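Local coordinates for protein transcriptional regulator nlh2 (Aquifex aeolicus, PDB 4G3V) that probably acts as a sigma-54-dependent transcriptional activator whose regulatory GAF domain, captured here in an inactive state, is thought to control its activity, at residues 87-92 / 144-149. Sequence-based numbering, arbitrary orientation.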
ATOM      1  N   PRO A  87      -2.876  10.944   9.625  1.00 25.83           N
ATOM      2  CA  PRO A  87      -2.875   9.918  10.672  1.00 26.01           C
ATOM      3  C   PRO A  87      -2.431  10.431  12.032  1.00 27.48           C
ATOM      4  O   PRO A  87      -1.743  11.478  12.138  1.00 28.13           O
ATOM      5  CB  PRO A  87      -1.886   8.864  10.153  1.00 31.42           C
ATOM      6  CG  PRO A  87      -1.093   9.509   9.118  1.00 34.23           C
ATOM      7  CD  PRO A  87      -1.813  10.744   8.629  1.00 29.13           C
ATOM      8  N   LEU A  88      -2.821   9.689  13.065  1.00 25.56           N
ATOM      9  CA  LEU A  88      -2.289   9.907  14.403  1.00 26.31           C
ATOM     10  C   LEU A  88      -1.685   8.615  14.954  1.00 28.76           C
ATOM     11  O   LEU A  88      -2.254   7.526  14.809  1.00 29.71           O
ATOM     12  CB  LEU A  88      -3.375  10.430  15.343  1.00 26.60           C
ATOM     13  CG  LEU A  88      -3.608  11.944  15.250  1.00 28.03           C
ATOM     14  CD1 LEU A  88      -4.877  12.336  16.001  1.00 29.53           C
ATOM     15  CD2 LEU A  88      -2.401  12.706  15.799  1.00 30.36           C
ATOM     16  N   VAL A  89      -0.541   8.767  15.606  1.00 26.47           N
ATOM     17  CA  VAL A  89       0.191   7.661  16.219  1.00 28.43           C
ATOM     18  C   VAL A  89       0.423   8.053  17.674  1.00 28.80           C
ATOM     19  O   VAL A  89       1.240   8.939  17.954  1.00 31.49           O
ATOM     20  CB  VAL A  89       1.540   7.461  15.496  1.00 34.73           C
ATOM     21  CG1 VAL A  89       2.337   6.324  16.129  1.00 37.58           C
ATOM     22  CG2 VAL A  89       1.298   7.224  14.012  1.00 38.69           C
ATOM     23  N   ILE A  90      -0.315   7.427  18.597  1.00 30.63           N
ATOM     24  CA  ILE A  90      -0.322   7.862  19.997  1.00 31.06           C
ATOM     25  C   ILE A  90       0.212   6.790  20.916  1.00 32.49           C
ATOM     26  O   ILE A  90      -0.498   5.845  21.231  1.00 32.60           O
ATOM     27  CB  ILE A  90      -1.744   8.174  20.501  1.00 33.52           C
ATOM     28  CG1 ILE A  90      -2.460   9.134  19.556  1.00 36.56           C
ATOM     29  CG2 ILE A  90      -1.686   8.728  21.927  1.00 34.73           C
ATOM     30  CD1 ILE A  90      -1.846  10.503  19.480  1.00 36.10           C
ATOM     31  N   PRO A  91       1.465   6.936  21.358  1.00 34.61           N
ATOM     32  CA  PRO A  91       2.061   5.994  22.302  1.00 36.69           C
ATOM     33  C   PRO A  91       1.372   6.102  23.658  1.00 37.05           C
ATOM     34  O   PRO A  91       0.883   7.179  24.000  1.00 36.61           O
ATOM     35  CB  PRO A  91       3.518   6.469  22.414  1.00 39.42           C
ATOM     36  CG  PRO A  91       3.683   7.568  21.442  1.00 42.46           C
ATOM     37  CD  PRO A  91       2.339   8.093  21.109  1.00 37.89           C
ATOM     38  N   ASN A  92       1.309   4.999  24.400  1.00 40.34           N
ATOM     39  CA  ASN A  92       0.781   5.035  25.759  1.00 44.19           C
ATOM     40  C   ASN A  92      -0.560   5.759  25.805  1.00 44.65           C
ATOM     41  O   ASN A  92      -0.773   6.660  26.639  1.00 43.89           O
ATOM     42  CB  ASN A  92       1.793   5.732  26.670  1.00 48.38           C
ATOM     43  CG  ASN A  92       3.229   5.340  26.344  1.00 55.34           C
ATOM     44  OD1 ASN A  92       4.067   6.192  26.023  1.00 57.57           O
ATOM     45  ND2 ASN A  92       3.517   4.039  26.402  1.00 58.81           N
ATOM     46  N   ASN A 144       7.656   2.671  12.600  1.00 59.87           N
ATOM     47  CA  ASN A 144       7.710   1.765  11.463  1.00 61.12           C
ATOM     48  C   ASN A 144       6.357   1.110  11.212  1.00 56.95           C
ATOM     49  O   ASN A 144       5.904   0.986  10.071  1.00 58.97           O
ATOM     50  CB  ASN A 144       8.772   0.690  11.687  1.00 67.94           C
ATOM     51  CG  ASN A 144       8.821  -0.325  10.559  1.00 72.87           C
ATOM     52  OD1 ASN A 144       9.274  -0.021   9.451  1.00 75.44           O
ATOM     53  ND2 ASN A 144       8.362  -1.543  10.838  1.00 75.00           N
ATOM     54  N   PHE A 145       5.704   0.701  12.292  1.00 49.54           N
ATOM     55  CA  PHE A 145       4.427   0.024  12.193  1.00 42.69           C
ATOM     56  C   PHE A 145       3.376   0.963  11.608  1.00 40.11           C
ATOM     57  O   PHE A 145       2.502   0.546  10.830  1.00 39.23           O
ATOM     58  CB  PHE A 145       4.000  -0.450  13.576  1.00 41.69           C
ATOM     59  CG  PHE A 145       2.988  -1.542  13.552  1.00 39.64           C
ATOM     60  CD1 PHE A 145       3.382  -2.855  13.412  1.00 43.39           C
ATOM     61  CD2 PHE A 145       1.649  -1.263  13.688  1.00 38.78           C
ATOM     62  CE1 PHE A 145       2.449  -3.870  13.401  1.00 44.58           C
ATOM     63  CE2 PHE A 145       0.709  -2.266  13.671  1.00 39.74           C
ATOM     64  CZ  PHE A 145       1.105  -3.569  13.525  1.00 43.34           C
ATOM     65  N   TYR A 146       3.470   2.241  11.958  1.00 36.66           N
ATOM     66  CA  TYR A 146       2.518   3.211  11.469  1.00 36.41           C
ATOM     67  C   TYR A 146       2.475   3.220   9.942  1.00 32.82           C
ATOM     68  O   TYR A 146       1.404   3.352   9.358  1.00 35.76           O
ATOM     69  CB  TYR A 146       2.825   4.630  11.982  1.00 40.09           C
ATOM     70  CG  TYR A 146       2.472   5.662  10.952  1.00 49.29           C
ATOM     71  CD1 TYR A 146       1.149   5.856  10.567  1.00 53.06           C
ATOM     72  CD2 TYR A 146       3.456   6.413  10.323  1.00 52.40           C
ATOM     73  CE1 TYR A 146       0.814   6.783   9.588  1.00 55.74           C
ATOM     74  CE2 TYR A 146       3.134   7.336   9.351  1.00 57.10           C
ATOM     75  CZ  TYR A 146       1.812   7.518   8.984  1.00 58.99           C
ATOM     76  OH  TYR A 146       1.487   8.447   8.019  1.00 62.39           O
ATOM     77  N   GLN A 147       3.626   3.090   9.291  1.00 31.60           N
ATOM     78  CA  GLN A 147       3.673   3.170   7.827  1.00 31.83           C
ATOM     79  C   GLN A 147       2.780   2.080   7.238  1.00 30.79           C
ATOM     80  O   GLN A 147       2.028   2.304   6.275  1.00 28.62           O
ATOM     81  CB  GLN A 147       5.115   3.033   7.308  1.00 36.84           C
ATOM     82  CG  GLN A 147       5.272   3.327   5.798  1.00 39.66           C
ATOM     83  CD  GLN A 147       6.736   3.395   5.324  1.00 42.49           C
ATOM     84  OE1 GLN A 147       7.662   3.082   6.075  1.00 45.18           O
ATOM     85  NE2 GLN A 147       6.941   3.820   4.073  1.00 40.84           N
ATOM     86  N   THR A 148       2.849   0.898   7.828  1.00 27.66           N
ATOM     87  CA  THR A 148       2.066  -0.223   7.333  1.00 28.34           C
ATOM     88  C   THR A 148       0.560  -0.029   7.547  1.00 24.71           C
ATOM     89  O   THR A 148      -0.244  -0.341   6.667  1.00 25.32           O
ATOM     90  CB  THR A 148       2.538  -1.525   7.968  1.00 29.10           C
ATOM     91  OG1 THR A 148       3.845  -1.826   7.475  1.00 30.86           O
ATOM     92  CG2 THR A 148       1.612  -2.658   7.611  1.00 29.73           C
ATOM     93  N   ILE A 149       0.156   0.510   8.691  1.00 24.79           N
ATOM     94  CA  ILE A 149      -1.259   0.796   8.889  1.00 26.00           C
ATOM     95  C   ILE A 149      -1.719   1.849   7.869  1.00 26.07           C
ATOM     96  O   ILE A 149      -2.835   1.773   7.326  1.00 25.27           O
ATOM     97  CB  ILE A 149      -1.552   1.229  10.338  1.00 26.32           C
ATOM     98  CG1 ILE A 149      -1.151   0.106  11.301  1.00 29.48           C
ATOM     99  CG2 ILE A 149      -3.041   1.597  10.512  1.00 26.89           C
ATOM    100  CD1 ILE A 149      -1.874  -1.195  11.067  1.00 30.38           C
TER
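Tyr146 reaches out from the helix 139-162 and lays its side chain against Pro87, just ahead of the short edge strand 88-90, and Val89 in its middle. The two neighbours divide the tyrosine between them. Pro87 takes the outer end: its CG lies 3.4 Å from Tyr146 CE1, while Pro87 CB sits 3.5 Å from the same CE1. The 3.0 Å between Pro87 CG and Tyr146 OH is shorter than a normal carbon-oxygen contact and may partly be model error. Val89 takes the root, with one methyl doing all the touching; its CG2 is 3.6 Å from Tyr146 CB and 3.7 Å from Tyr146 CD1. That methyl is directed at the tyrosine because CG1 stands anti to the backbone N (chi1 179°), which places CG2 anti to the carbonyl carbon. The ring meets both neighbours at a slant.

Pro87 and Val89 both face the helix, whereas Leu88 between them turns the other way and packs on the helix 76-84, an alternation that begins one residue ahead of the strand. Leu88 and Ile90 pair through their backbones with Ala117 and Leu115 of the strand 113-122, so the contact ties the helix 139-162 to the margin of the antiparallel GAF sheet. Tyr146 also packs on Ile9 of the second subunit, which sets this corner beside the dimer interface. Without the ring, as with an alanine in place of Tyr146, Pro87 would probably lose its cover from the helix, and Val89 CG2 would keep the beta carbon but lose the ring carbons beside it. The contact is mainly apolar, with the hydroxyl oxygen lying against Pro87 and no hydrogen bond between the two segments, implying that shape and hydrophobic cover join them.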